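Local coordinates for cocosin 1 acidic chain (Cocos nucifera, PDB 5WPW), which serves as a seed storage protein of coconut, a nutrient reservoir packed into hexamers of two-cupin subunits, at residues A[43-48]-A[133-138]; A[75-80]-A[120-125]; A[105-110]-A[219-224]; A[112-117]-A[249-254]. The protein carries 2 engineered substitutions. All coordinates share one frame; numbering follows the deposited sequence.

Interaction 1 (A[43-48]-A[133-138]); sequences RRVIEP and PVVAIT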
loop_
_atom_site.group_PDB
_atom_site.type_symbol
_atom_site.label_atom_id
_atom_site.label_comp_id
_atom_site.label_asym_id
_atom_site.label_seq_id
_atom_site.Cartn_x
_atom_site.Cartn_y
_atom_site.Cartn_z
ATOM N N ARG A 43 4.362 -28.227 21.966
ATOM C CA ARG A 43 4.314 -29.422 21.144
ATOM C C ARG A 43 3.100 -30.240 21.562
ATOM O O ARG A 43 2.853 -30.421 22.754
ATOM C CB ARG A 43 5.590 -30.270 21.288
ATOM C CG ARG A 43 5.582 -31.501 20.377
ATOM C CD ARG A 43 6.573 -32.565 20.830
ATOM N NE ARG A 43 7.944 -32.094 20.696
ATOM C CZ ARG A 43 8.900 -32.319 21.587
ATOM N NH1 ARG A 43 8.627 -33.017 22.680
ATOM N NH2 ARG A 43 10.125 -31.831 21.395
ATOM N N ARG A 44 2.348 -30.726 20.585
ATOM C CA ARG A 44 1.194 -31.577 20.842
ATOM C C ARG A 44 1.327 -32.911 20.129
ATOM O O ARG A 44 1.784 -32.977 18.980
ATOM C CB ARG A 44 -0.097 -30.922 20.387
ATOM C CG ARG A 44 -0.859 -30.302 21.471
ATOM C CD ARG A 44 -2.229 -29.992 20.976
ATOM N NE ARG A 44 -2.382 -28.576 20.696
ATOM C CZ ARG A 44 -2.651 -27.667 21.623
ATOM N NH1 ARG A 44 -2.778 -26.398 21.285
ATOM N NH2 ARG A 44 -2.794 -28.036 22.885
ATOM N N VAL A 45 0.890 -33.975 20.802
ATOM C CA VAL A 45 0.719 -35.277 20.177
ATOM C C VAL A 45 -0.756 -35.634 20.276
ATOM O O VAL A 45 -1.328 -35.614 21.370
ATOM C CB VAL A 45 1.592 -36.358 20.841
ATOM C CG1 VAL A 45 1.224 -37.718 20.293
ATOM C CG2 VAL A 45 3.037 -36.090 20.570
ATOM N N ILE A 46 -1.368 -35.940 19.138
ATOM C CA ILE A 46 -2.795 -36.219 19.049
ATOM C C ILE A 46 -2.931 -37.639 18.525
ATOM O O ILE A 46 -2.662 -37.903 17.344
ATOM C CB ILE A 46 -3.535 -35.219 18.140
ATOM C CG1 ILE A 46 -3.365 -33.783 18.638
ATOM C CG2 ILE A 46 -5.011 -35.557 18.036
ATOM C CD1 ILE A 46 -3.925 -32.760 17.662
ATOM N N GLU A 47 -3.354 -38.558 19.405
ATOM C CA GLU A 47 -3.533 -39.940 19.009
ATOM C C GLU A 47 -4.568 -40.029 17.903
ATOM O O GLU A 47 -5.363 -39.102 17.707
ATOM C CB GLU A 47 -3.972 -40.799 20.197
ATOM C CG GLU A 47 -3.164 -40.604 21.461
ATOM C CD GLU A 47 -1.697 -40.880 21.249
ATOM O OE1 GLU A 47 -0.881 -40.303 22.004
ATOM O OE2 GLU A 47 -1.363 -41.668 20.332
ATOM N N PRO A 48 -4.570 -41.131 17.158
ATOM C CA PRO A 48 -5.635 -41.350 16.179
ATOM C C PRO A 48 -7.006 -41.236 16.832
ATOM O O PRO A 48 -7.196 -41.603 17.995
ATOM C CB PRO A 48 -5.353 -42.764 15.660
ATOM C CG PRO A 48 -3.885 -42.931 15.848
ATOM C CD PRO A 48 -3.523 -42.170 17.085
ATOM N N PRO A 133 -0.037 -41.204 15.249
ATOM C CA PRO A 133 -0.271 -39.962 15.989
ATOM C C PRO A 133 0.198 -38.749 15.193
ATOM O O PRO A 133 1.144 -38.817 14.407
ATOM C CB PRO A 133 0.559 -40.142 17.270
ATOM C CG PRO A 133 0.935 -41.621 17.302
ATOM C CD PRO A 133 1.003 -42.033 15.878
ATOM N N VAL A 134 -0.495 -37.639 15.389
ATOM C CA VAL A 134 -0.051 -36.351 14.863
ATOM C C VAL A 134 0.860 -35.715 15.898
ATOM O O VAL A 134 0.577 -35.746 17.099
ATOM C CB VAL A 134 -1.253 -35.439 14.535
ATOM C CG1 VAL A 134 -0.794 -33.993 14.308
ATOM C CG2 VAL A 134 -2.022 -35.973 13.326
ATOM N N VAL A 135 1.983 -35.171 15.450
ATOM C CA VAL A 135 2.857 -34.389 16.303
ATOM C C VAL A 135 2.954 -33.001 15.676
ATOM O O VAL A 135 3.403 -32.861 14.529
ATOM C CB VAL A 135 4.239 -35.040 16.466
ATOM C CG1 VAL A 135 5.066 -34.251 17.455
ATOM C CG2 VAL A 135 4.077 -36.491 16.971
ATOM N N ALA A 136 2.486 -31.994 16.402
ATOM C CA ALA A 136 2.473 -30.613 15.937
ATOM C C ALA A 136 3.394 -29.774 16.804
ATOM O O ALA A 136 3.361 -29.880 18.034
ATOM C CB ALA A 136 1.050 -30.036 15.990
ATOM N N ILE A 137 4.221 -28.933 16.176
ATOM C CA ILE A 137 5.001 -27.956 16.923
ATOM C C ILE A 137 4.480 -26.570 16.568
ATOM O O ILE A 137 4.397 -26.213 15.384
ATOM C CB ILE A 137 6.508 -28.071 16.653
ATOM C CG1 ILE A 137 7.179 -26.838 17.219
ATOM C CG2 ILE A 137 6.781 -28.193 15.183
ATOM C CD1 ILE A 137 8.630 -26.913 17.324
ATOM N N THR A 138 4.099 -25.812 17.594
ATOM C CA THR A 138 3.452 -24.509 17.449
ATOM C C THR A 138 4.291 -23.411 18.070
ATOM O O THR A 138 4.702 -23.531 19.232
ATOM C CB THR A 138 2.089 -24.529 18.125
ATOM O OG1 THR A 138 1.213 -25.350 17.359
ATOM C CG2 THR A 138 1.534 -23.120 18.245
#
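Val45 and Val135 stand side by side as a non-hydrogen-bonded antiparallel pair. Both hold CG1 anti to the backbone N, so CG2 of Val45 meets CG2 of Val135 at 3.8 Å. Val45 CG1 runs alongside Pro133 CB at 3.9 Å, and Val135 CG1 lies beside Arg43 CG at 4.0 Å. On the opposite face of the sheet Ile46 and Val134 pair, CB to CB at 4.3 Å. Arg44 N gives to Ala136 O (2.9 Å) and Arg44 O takes Ala136 N (2.8 Å); Ile46 and Val134 exchange bonds in the same way. Three of the four donors lie in the carbonyl plane, whereas Val134 N approaches Ile46 O from 31° above it, and that oxygen also accepts Asn128 ND2. At the polar edge the Arg44 side chain leads away to a salt bridge with Glu211, while Arg43 bends at chi3 (-66°), its guanidinium carrying a long, weak ion pair to Asp25 and a weak bond to Tyr312 OH. Cohesion between these neighbouring strands of the first cupin domain thus comes from backbone hydrogen bonds and branched aliphatic contact, and the arginine charges are spent on other parts of the chain.

Interaction 2 (A[75-80]-A[120-125]); sequences VMPGCP and NGFAYW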
loop_
_atom_site.group_PDB
_atom_site.type_symbol
_atom_site.label_atom_id
_atom_site.label_comp_id
_atom_site.label_asym_id
_atom_site.label_seq_id
_atom_site.Cartn_x
_atom_site.Cartn_y
_atom_site.Cartn_z
ATOM N N VAL A 75 -12.316 -21.167 11.886
ATOM C CA VAL A 75 -13.573 -20.454 11.691
ATOM C C VAL A 75 -13.275 -18.977 11.467
ATOM O O VAL A 75 -12.702 -18.307 12.337
ATOM C CB VAL A 75 -14.518 -20.657 12.877
ATOM C CG1 VAL A 75 -15.783 -19.848 12.658
ATOM C CG2 VAL A 75 -14.833 -22.146 13.053
ATOM N N MET A 76 -13.679 -18.462 10.302
ATOM C CA MET A 76 -13.496 -17.048 9.989
ATOM C C MET A 76 -14.806 -16.318 10.237
ATOM O O MET A 76 -15.760 -16.515 9.477
ATOM C CB MET A 76 -13.039 -16.877 8.539
ATOM C CG MET A 76 -11.919 -17.832 8.150
ATOM S SD MET A 76 -10.732 -17.129 6.987
ATOM C CE MET A 76 -9.625 -18.521 6.710
ATOM N N PRO A 77 -14.908 -15.490 11.279
ATOM C CA PRO A 77 -16.194 -14.873 11.629
ATOM C C PRO A 77 -16.741 -13.963 10.536
ATOM O O PRO A 77 -16.036 -13.114 9.985
ATOM C CB PRO A 77 -15.868 -14.073 12.897
ATOM C CG PRO A 77 -14.385 -13.960 12.929
ATOM C CD PRO A 77 -13.860 -15.187 12.266
ATOM N N GLY A 78 -18.028 -14.117 10.256
ATOM C CA GLY A 78 -18.679 -13.281 9.269
ATOM C C GLY A 78 -18.608 -13.818 7.862
ATOM O O GLY A 78 -19.154 -13.188 6.947
ATOM N N CYS A 79 -17.888 -15.026 7.646
ATOM C CA CYS A 79 -17.807 -15.746 6.390
ATOM C C CYS A 79 -18.928 -16.777 6.321
ATOM O O CYS A 79 -19.322 -17.335 7.352
ATOM C CB CYS A 79 -16.454 -16.439 6.262
ATOM S SG CYS A 79 -15.093 -15.189 6.016
ATOM N N PRO A 80 -19.461 -17.028 5.125
ATOM C CA PRO A 80 -20.531 -18.031 4.987
ATOM C C PRO A 80 -20.008 -19.439 5.161
ATOM O O PRO A 80 -18.835 -19.719 4.898
ATOM C CB PRO A 80 -21.050 -17.819 3.555
ATOM C CG PRO A 80 -19.923 -17.114 2.831
ATOM C CD PRO A 80 -19.209 -16.302 3.872
ATOM N N ASN A 120 -4.545 -14.625 15.455
ATOM C CA ASN A 120 -5.099 -14.507 16.798
ATOM C C ASN A 120 -6.606 -14.280 16.727
ATOM O O ASN A 120 -7.127 -13.720 15.760
ATOM C CB ASN A 120 -4.459 -13.350 17.528
ATOM C CG ASN A 120 -4.603 -12.089 16.757
ATOM O OD1 ASN A 120 -4.151 -12.015 15.613
ATOM N ND2 ASN A 120 -5.291 -11.109 17.330
ATOM N N GLY A 121 -7.310 -14.734 17.758
ATOM C CA GLY A 121 -8.721 -14.455 17.877
ATOM C C GLY A 121 -9.647 -15.276 17.008
ATOM O O GLY A 121 -10.861 -15.040 17.054
ATOM N N PHE A 122 -9.130 -16.228 16.218
ATOM C CA PHE A 122 -9.944 -17.111 15.384
ATOM C C PHE A 122 -10.039 -18.497 16.020
ATOM O O PHE A 122 -9.017 -19.089 16.361
ATOM C CB PHE A 122 -9.349 -17.280 13.973
ATOM C CG PHE A 122 -9.436 -16.049 13.094
ATOM C CD1 PHE A 122 -9.106 -14.798 13.574
ATOM C CD2 PHE A 122 -9.800 -16.166 11.755
ATOM C CE1 PHE A 122 -9.174 -13.677 12.752
ATOM C CE2 PHE A 122 -9.865 -15.056 10.931
ATOM C CZ PHE A 122 -9.559 -13.803 11.438
ATOM N N ALA A 123 -11.256 -19.034 16.120
ATOM C CA ALA A 123 -11.443 -20.392 16.629
ATOM C C ALA A 123 -10.868 -21.447 15.686
ATOM O O ALA A 123 -11.077 -21.410 14.464
ATOM C CB ALA A 123 -12.928 -20.669 16.871
ATOM N N TYR A 124 -10.185 -22.427 16.278
ATOM C CA TYR A 124 -9.393 -23.433 15.579
ATOM C C TYR A 124 -9.618 -24.797 16.228
ATOM O O TYR A 124 -9.658 -24.885 17.459
ATOM C CB TYR A 124 -7.919 -23.054 15.680
ATOM C CG TYR A 124 -6.885 -24.059 15.227
ATOM C CD1 TYR A 124 -6.606 -24.225 13.883
ATOM C CD2 TYR A 124 -6.142 -24.792 16.148
ATOM C CE1 TYR A 124 -5.644 -25.118 13.451
ATOM C CE2 TYR A 124 -5.164 -25.693 15.724
ATOM C CZ TYR A 124 -4.928 -25.849 14.370
ATOM O OH TYR A 124 -3.969 -26.729 13.911
ATOM N N TRP A 125 -9.732 -25.854 15.412
ATOM C CA TRP A 125 -9.794 -27.226 15.921
ATOM C C TRP A 125 -9.075 -28.164 14.950
ATOM O O TRP A 125 -8.871 -27.840 13.774
ATOM C CB TRP A 125 -11.263 -27.676 16.168
ATOM C CG TRP A 125 -12.149 -27.629 14.957
ATOM C CD1 TRP A 125 -12.993 -26.605 14.596
ATOM C CD2 TRP A 125 -12.310 -28.645 13.964
ATOM N NE1 TRP A 125 -13.648 -26.921 13.435
ATOM C CE2 TRP A 125 -13.240 -28.163 13.019
ATOM C CE3 TRP A 125 -11.737 -29.914 13.768
ATOM C CZ2 TRP A 125 -13.620 -28.898 11.901
ATOM C CZ3 TRP A 125 -12.115 -30.650 12.650
ATOM C CH2 TRP A 125 -13.046 -30.138 11.729
HETATM O O HOH W 1 -13.143 -17.394 15.030
#
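Backbone atoms make the polar contact, one pair directly and one through a water. Val75 N donates to Ala123 O over 2.9 Å, almost dead straight at 176° and nearly along the C=O axis. The return link is the water, which donates to Val75 O at 2.9 Å and accepts from Ala123 N at 2.7 Å. Apolar packing centres on Phe122, whose CG stands anti to the carbonyl carbon (chi1 -70°). That turns the ring toward 75-77: Pro77 CD lies over one face, displaced toward the rim and 4.2 Å from Phe122 CD2, while Met76 CB approaches Phe122 CE2 at 4.4 Å. Val75 CB and Ala123 CB add a contact at 4.3 Å. Phe241 of a neighbouring subunit also packs on both Phe122 and Met76, burying the cluster in the hexamer. A third element is the type II turn from Met76 to Cys79, closed by Cys79 N on Met76 O at 3.2 Å, with Gly78 at positive phi (89°). In this way a turn of the first cupin domain presents Cys79 to Cys246, forming the acidic-to-basic chain disulfide characteristic of 11S globulins.

Interaction 3 (A[105-110]-A[219-224]); sequences QKVYQF and LQVLRP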
loop_
_atom_site.group_PDB
_atom_site.type_symbol
_atom_site.label_atom_id
_atom_site.label_comp_id
_atom_site.label_asym_id
_atom_site.label_seq_id
_atom_site.Cartn_x
_atom_site.Cartn_y
_atom_site.Cartn_z
ATOM N N GLN A 105 -18.081 -24.378 7.982
ATOM C CA GLN A 105 -17.079 -23.774 7.129
ATOM C C GLN A 105 -16.138 -24.842 6.593
ATOM O O GLN A 105 -16.150 -26.004 7.025
ATOM C CB GLN A 105 -16.306 -22.684 7.867
ATOM C CG GLN A 105 -17.122 -21.415 8.023
ATOM C CD GLN A 105 -16.283 -20.258 8.510
ATOM O OE1 GLN A 105 -15.063 -20.232 8.300
ATOM N NE2 GLN A 105 -16.926 -19.284 9.144
ATOM N N LYS A 106 -15.325 -24.415 5.625
ATOM C CA LYS A 106 -14.459 -25.324 4.886
ATOM C C LYS A 106 -13.411 -25.926 5.815
ATOM O O LYS A 106 -12.921 -25.274 6.736
ATOM C CB LYS A 106 -13.794 -24.569 3.736
ATOM C CG LYS A 106 -13.143 -23.262 4.171
ATOM C CD LYS A 106 -12.651 -22.422 2.986
ATOM C CE LYS A 106 -13.776 -21.565 2.388
ATOM N NZ LYS A 106 -13.241 -20.569 1.400
ATOM N N VAL A 107 -13.065 -27.190 5.579
ATOM C CA VAL A 107 -12.127 -27.862 6.447
ATOM C C VAL A 107 -10.866 -28.131 5.643
ATOM O O VAL A 107 -10.904 -28.294 4.418
ATOM C CB VAL A 107 -12.745 -29.142 7.028
ATOM C CG1 VAL A 107 -13.964 -28.761 7.883
ATOM C CG2 VAL A 107 -13.151 -30.052 5.909
ATOM N N TYR A 108 -9.742 -28.118 6.339
ATOM C CA TYR A 108 -8.421 -28.149 5.736
ATOM C C TYR A 108 -7.748 -29.468 6.088
ATOM O O TYR A 108 -7.559 -29.780 7.269
ATOM C CB TYR A 108 -7.593 -26.971 6.235
ATOM C CG TYR A 108 -8.277 -25.638 6.047
ATOM C CD1 TYR A 108 -8.083 -24.904 4.888
ATOM C CD2 TYR A 108 -9.091 -25.093 7.038
ATOM C CE1 TYR A 108 -8.683 -23.676 4.708
ATOM C CE2 TYR A 108 -9.709 -23.856 6.862
ATOM C CZ TYR A 108 -9.499 -23.158 5.687
ATOM O OH TYR A 108 -10.100 -21.929 5.476
ATOM N N GLN A 109 -7.368 -30.228 5.076
ATOM C CA GLN A 109 -6.740 -31.522 5.300
ATOM C C GLN A 109 -5.236 -31.353 5.234
ATOM O O GLN A 109 -4.708 -30.882 4.228
ATOM C CB GLN A 109 -7.245 -32.544 4.290
ATOM C CG GLN A 109 -8.728 -32.746 4.453
ATOM C CD GLN A 109 -9.189 -34.063 3.911
ATOM O OE1 GLN A 109 -8.765 -35.120 4.381
ATOM N NE2 GLN A 109 -10.055 -34.017 2.907
ATOM N N PHE A 110 -4.557 -31.720 6.307
ATOM C CA PHE A 110 -3.138 -31.456 6.449
ATOM C C PHE A 110 -2.355 -32.764 6.468
ATOM O O PHE A 110 -2.912 -33.859 6.566
ATOM C CB PHE A 110 -2.870 -30.643 7.713
ATOM C CG PHE A 110 -3.112 -31.391 8.987
ATOM C CD1 PHE A 110 -2.099 -32.124 9.579
ATOM C CD2 PHE A 110 -4.338 -31.315 9.629
ATOM C CE1 PHE A 110 -2.309 -32.803 10.770
ATOM C CE2 PHE A 110 -4.544 -31.979 10.826
ATOM C CZ PHE A 110 -3.541 -32.725 11.389
ATOM N N LEU A 219 -14.885 -39.162 13.623
ATOM C CA LEU A 219 -15.491 -37.850 13.465
ATOM C C LEU A 219 -15.848 -37.704 12.000
ATOM O O LEU A 219 -14.961 -37.679 11.145
ATOM C CB LEU A 219 -14.540 -36.745 13.913
ATOM C CG LEU A 219 -15.130 -35.339 13.877
ATOM C CD1 LEU A 219 -15.928 -35.134 15.132
ATOM C CD2 LEU A 219 -14.025 -34.286 13.752
ATOM N N GLN A 220 -17.132 -37.598 11.700
ATOM C CA GLN A 220 -17.560 -37.374 10.328
ATOM C C GLN A 220 -17.889 -35.901 10.153
ATOM O O GLN A 220 -18.695 -35.341 10.903
ATOM C CB GLN A 220 -18.759 -38.240 9.954
ATOM C CG GLN A 220 -18.423 -39.727 9.856
ATOM C CD GLN A 220 -17.972 -40.141 8.465
ATOM O OE1 GLN A 220 -16.796 -40.442 8.245
ATOM N NE2 GLN A 220 -18.905 -40.155 7.516
ATOM N N VAL A 221 -17.240 -35.279 9.178
ATOM C CA VAL A 221 -17.524 -33.913 8.773
ATOM C C VAL A 221 -17.682 -33.936 7.263
ATOM O O VAL A 221 -17.335 -34.911 6.600
ATOM C CB VAL A 221 -16.412 -32.932 9.193
ATOM C CG1 VAL A 221 -16.078 -33.086 10.657
ATOM C CG2 VAL A 221 -15.175 -33.136 8.332
ATOM N N LEU A 222 -18.214 -32.859 6.710
ATOM C CA LEU A 222 -18.291 -32.775 5.261
ATOM C C LEU A 222 -16.912 -32.435 4.707
ATOM O O LEU A 222 -16.291 -31.451 5.128
ATOM C CB LEU A 222 -19.314 -31.731 4.831
ATOM C CG LEU A 222 -20.779 -32.068 5.127
ATOM C CD1 LEU A 222 -21.525 -30.816 5.544
ATOM C CD2 LEU A 222 -21.405 -32.625 3.879
ATOM N N ARG A 223 -16.426 -33.253 3.785
ATOM C CA ARG A 223 -15.125 -32.997 3.178
ATOM C C ARG A 223 -14.950 -33.838 1.923
ATOM O O ARG A 223 -15.409 -34.990 1.870
ATOM C CB ARG A 223 -14.001 -33.306 4.154
ATOM C CG ARG A 223 -14.106 -34.690 4.725
ATOM C CD ARG A 223 -12.750 -35.294 4.858
ATOM N NE ARG A 223 -12.765 -36.384 5.816
ATOM C CZ ARG A 223 -11.668 -36.975 6.257
ATOM N NH1 ARG A 223 -10.489 -36.561 5.807
ATOM N NH2 ARG A 223 -11.751 -37.966 7.137
ATOM N N PRO A 224 -14.302 -33.296 0.882
ATOM C CA PRO A 224 -13.985 -34.084 -0.311
ATOM C C PRO A 224 -12.723 -34.909 -0.087
ATOM O O PRO A 224 -12.795 -36.138 -0.116
ATOM C CB PRO A 224 -13.772 -33.017 -1.399
ATOM C CG PRO A 224 -14.024 -31.675 -0.736
ATOM C CD PRO A 224 -13.864 -31.898 0.739
#
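Val107 makes the first contact from segment 105-110, its CB directed toward the 219-224 chain. CG1 stands anti to the carbonyl carbon, which leaves CG2 in the crowded position between backbone N and C, and this one methyl does all the touching. It comes within 3.5 Å of Leu222 O, a buried carbonyl oxygen with no polar partner in the model, and lies 3.8 Å from Arg223 CB. Val221 CG2 is more distant from Val107 CG2, at 4.4 Å. Ile71 touches all three of Val107, Val221 and Arg223. Phe83 packs against Val107 and Pro224. Tyr108 and Phe110 bond through their backbones to Val72 and Gly70, which places strand 107-110 beside strand 70-74 in the antiparallel barrel sheet of the first cupin domain; the irregular 219-224 chain passes over it, and the next fifteen residues are not modelled. Gln109, with CG anti to the carbonyl carbon (chi1 -62°) and extended beyond, crosses Arg223 at about a right angle. Its OE1 accepts Arg223 NH1 at the guanidinium edge, 2.7 Å away, but the bond is weak, bent to 124° at the hydrogen. Amide and guanidinium planes stand 64° apart. Gln109 NE2 meanwhile rests 3.6 Å from Arg223 CD, the Arg223 chain being bent at chi2, and Arg258 of a neighbouring subunit packs on Gln109.

Interaction 4 (A[112-117]-A[249-254]); sequences EGDVLA and KIKQNI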
loop_
_atom_site.group_PDB
_atom_site.type_symbol
_atom_site.label_atom_id
_atom_site.label_comp_id
_atom_site.label_asym_id
_atom_site.label_seq_id
_atom_site.Cartn_x
_atom_site.Cartn_y
_atom_site.Cartn_z
ATOM N N GLU A 112 2.071 -34.443 6.901
ATOM C CA GLU A 112 3.439 -34.188 7.340
ATOM C C GLU A 112 4.065 -33.115 6.470
ATOM O O GLU A 112 3.857 -33.082 5.254
ATOM C CB GLU A 112 4.277 -35.473 7.285
ATOM C CG GLU A 112 5.680 -35.322 7.875
ATOM C CD GLU A 112 6.588 -36.490 7.524
ATOM O OE1 GLU A 112 7.831 -36.334 7.593
ATOM O OE2 GLU A 112 6.052 -37.561 7.182
ATOM N N GLY A 113 4.800 -32.209 7.111
ATOM C CA GLY A 113 5.452 -31.120 6.427
ATOM C C GLY A 113 4.603 -29.878 6.227
ATOM O O GLY A 113 5.121 -28.869 5.730
ATOM N N ASP A 114 3.320 -29.920 6.569
ATOM C CA ASP A 114 2.486 -28.747 6.390
ATOM C C ASP A 114 2.799 -27.695 7.446
ATOM O O ASP A 114 3.087 -28.005 8.598
ATOM C CB ASP A 114 1.010 -29.109 6.476
ATOM C CG ASP A 114 0.470 -29.665 5.190
ATOM O OD1 ASP A 114 1.138 -29.592 4.149
ATOM O OD2 ASP A 114 -0.662 -30.160 5.220
ATOM N N VAL A 115 2.705 -26.434 7.042
ATOM C CA VAL A 115 2.703 -25.301 7.956
ATOM C C VAL A 115 1.311 -24.703 7.915
ATOM O O VAL A 115 0.787 -24.432 6.826
ATOM C CB VAL A 115 3.742 -24.230 7.582
ATOM C CG1 VAL A 115 3.556 -23.071 8.498
ATOM C CG2 VAL A 115 5.146 -24.774 7.719
ATOM N N LEU A 116 0.705 -24.531 9.087
ATOM C CA LEU A 116 -0.596 -23.889 9.230
ATOM C C LEU A 116 -0.429 -22.570 9.970
ATOM O O LEU A 116 0.281 -22.507 10.976
ATOM C CB LEU A 116 -1.560 -24.781 10.007
ATOM C CG LEU A 116 -1.859 -26.094 9.303
ATOM C CD1 LEU A 116 -1.530 -27.277 10.199
ATOM C CD2 LEU A 116 -3.314 -26.075 8.911
ATOM N N ALA A 117 -1.091 -21.526 9.468
ATOM C CA ALA A 117 -1.065 -20.187 10.071
ATOM C C ALA A 117 -2.445 -19.885 10.645
ATOM O O ALA A 117 -3.438 -19.862 9.904
ATOM C CB ALA A 117 -0.683 -19.119 9.052
ATOM N N LYS A 249 -5.725 -18.853 1.795
ATOM C CA LYS A 249 -5.035 -20.094 2.085
ATOM C C LYS A 249 -4.366 -19.946 3.446
ATOM O O LYS A 249 -3.769 -18.909 3.733
ATOM C CB LYS A 249 -4.005 -20.411 0.992
ATOM C CG LYS A 249 -3.350 -21.784 1.131
ATOM C CD LYS A 249 -2.267 -22.024 0.062
ATOM C CE LYS A 249 -1.471 -20.755 -0.216
ATOM N NZ LYS A 249 0.024 -20.926 -0.263
ATOM N N ILE A 250 -4.498 -20.957 4.302
ATOM C CA ILE A 250 -3.903 -20.936 5.637
ATOM C C ILE A 250 -2.841 -21.994 5.820
ATOM O O ILE A 250 -2.283 -22.112 6.920
ATOM C CB ILE A 250 -4.969 -21.088 6.742
ATOM C CG1 ILE A 250 -5.753 -22.383 6.552
ATOM C CG2 ILE A 250 -5.882 -19.875 6.788
ATOM C CD1 ILE A 250 -5.891 -23.189 7.825
ATOM N N LYS A 251 -2.578 -22.797 4.801
ATOM C CA LYS A 251 -1.735 -23.970 4.942
ATOM C C LYS A 251 -0.810 -24.032 3.739
ATOM O O LYS A 251 -1.221 -23.723 2.612
ATOM C CB LYS A 251 -2.591 -25.240 5.029
ATOM C CG LYS A 251 -1.823 -26.550 4.878
ATOM C CD LYS A 251 -2.797 -27.737 4.993
ATOM C CE LYS A 251 -2.790 -28.589 3.730
ATOM N NZ LYS A 251 -3.650 -28.082 2.616
ATOM N N GLN A 252 0.437 -24.418 3.981
ATOM C CA GLN A 252 1.390 -24.621 2.895
ATOM C C GLN A 252 2.392 -25.683 3.307
ATOM O O GLN A 252 2.913 -25.651 4.425
ATOM C CB GLN A 252 2.121 -23.322 2.539
ATOM C CG GLN A 252 3.317 -23.561 1.641
ATOM C CD GLN A 252 3.087 -23.103 0.228
ATOM O OE1 GLN A 252 1.960 -22.817 -0.169
ATOM N NE2 GLN A 252 4.167 -23.008 -0.544
ATOM N N ASN A 253 2.655 -26.623 2.407
ATOM C CA ASN A 253 3.599 -27.686 2.694
ATOM C C ASN A 253 5.021 -27.222 2.381
ATOM O O ASN A 253 5.280 -26.683 1.305
ATOM C CB ASN A 253 3.233 -28.933 1.893
ATOM C CG ASN A 253 4.195 -30.062 2.128
ATOM O OD1 ASN A 253 5.197 -30.168 1.437
ATOM N ND2 ASN A 253 3.922 -30.888 3.122
ATOM N N ILE A 254 5.932 -27.390 3.340
ATOM C CA ILE A 254 7.339 -27.089 3.116
ATOM C C ILE A 254 8.231 -28.308 3.270
ATOM O O ILE A 254 9.458 -28.172 3.180
ATOM C CB ILE A 254 7.838 -25.959 4.035
ATOM C CG1 ILE A 254 7.708 -26.374 5.505
ATOM C CG2 ILE A 254 7.087 -24.665 3.717
ATOM C CD1 ILE A 254 8.534 -25.518 6.446
#
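Strand 251-253 is the outermost strand, within this chain, of a seven-stranded antiparallel cupin sheet, and here it pairs with strand 114-118. Because it follows Cys246, it belongs to the basic chain, yet it completes a sheet built from the acidic one. Val115 and Gln252 form the hydrogen-bonded pair, N to O at 2.7 Å from Val115 and 2.9 Å back from Gln252. Ala117 N to Ile250 O and Ile254 N to Gly113 O extend the ladder. On one face Val115 CG2 meets Ile254 CD1 at 3.7 Å; on the other Leu116 CD2 reaches Ile250 CD1 at 4.0 Å. The Asp114 carboxylate stands on the Leu116 side. Its OD1 accepts Asn253 ND2 at 3.2 Å, met from 40° above the carboxylate plane, although the bond lies in the Asn253 amide plane; the two planes are 80° apart. Asn253 OD1 turns to Asp256 N, and Asp114 OD2 takes Gln111 N. The bent Lys251 chain lays CE against Asp114 OD2 at 3.0 Å, while NZ stays 4.5 Å from that oxygen, beyond a salt bridge. Two N-H donors and a nearby ammonium group would therefore favour an ionised Asp114, held mainly by neutral donors.

In the fold
All four interactions involve the sheets of the first cupin domain, their centres 15 to 22 Å apart; interaction 4 adds a strand from the basic chain, at the start of the second cupin region. Interactions 1 and 4, about 15 Å apart between centres, share the seven-stranded sheet, with strand 61-67 between strands 134-140 and 114-118. Interactions 2 and 3 reach the second sheet and touch where Gln105 OE1 meets Met76 N. Interaction 3 touches interactions 1 and 4. Along the chain interaction 2 nests inside interaction 1 and the other pairs cross, as fits a jelly roll. Interactions 2, 3 and 4 meet neighbouring subunits, whereas no other chain touches interaction 1.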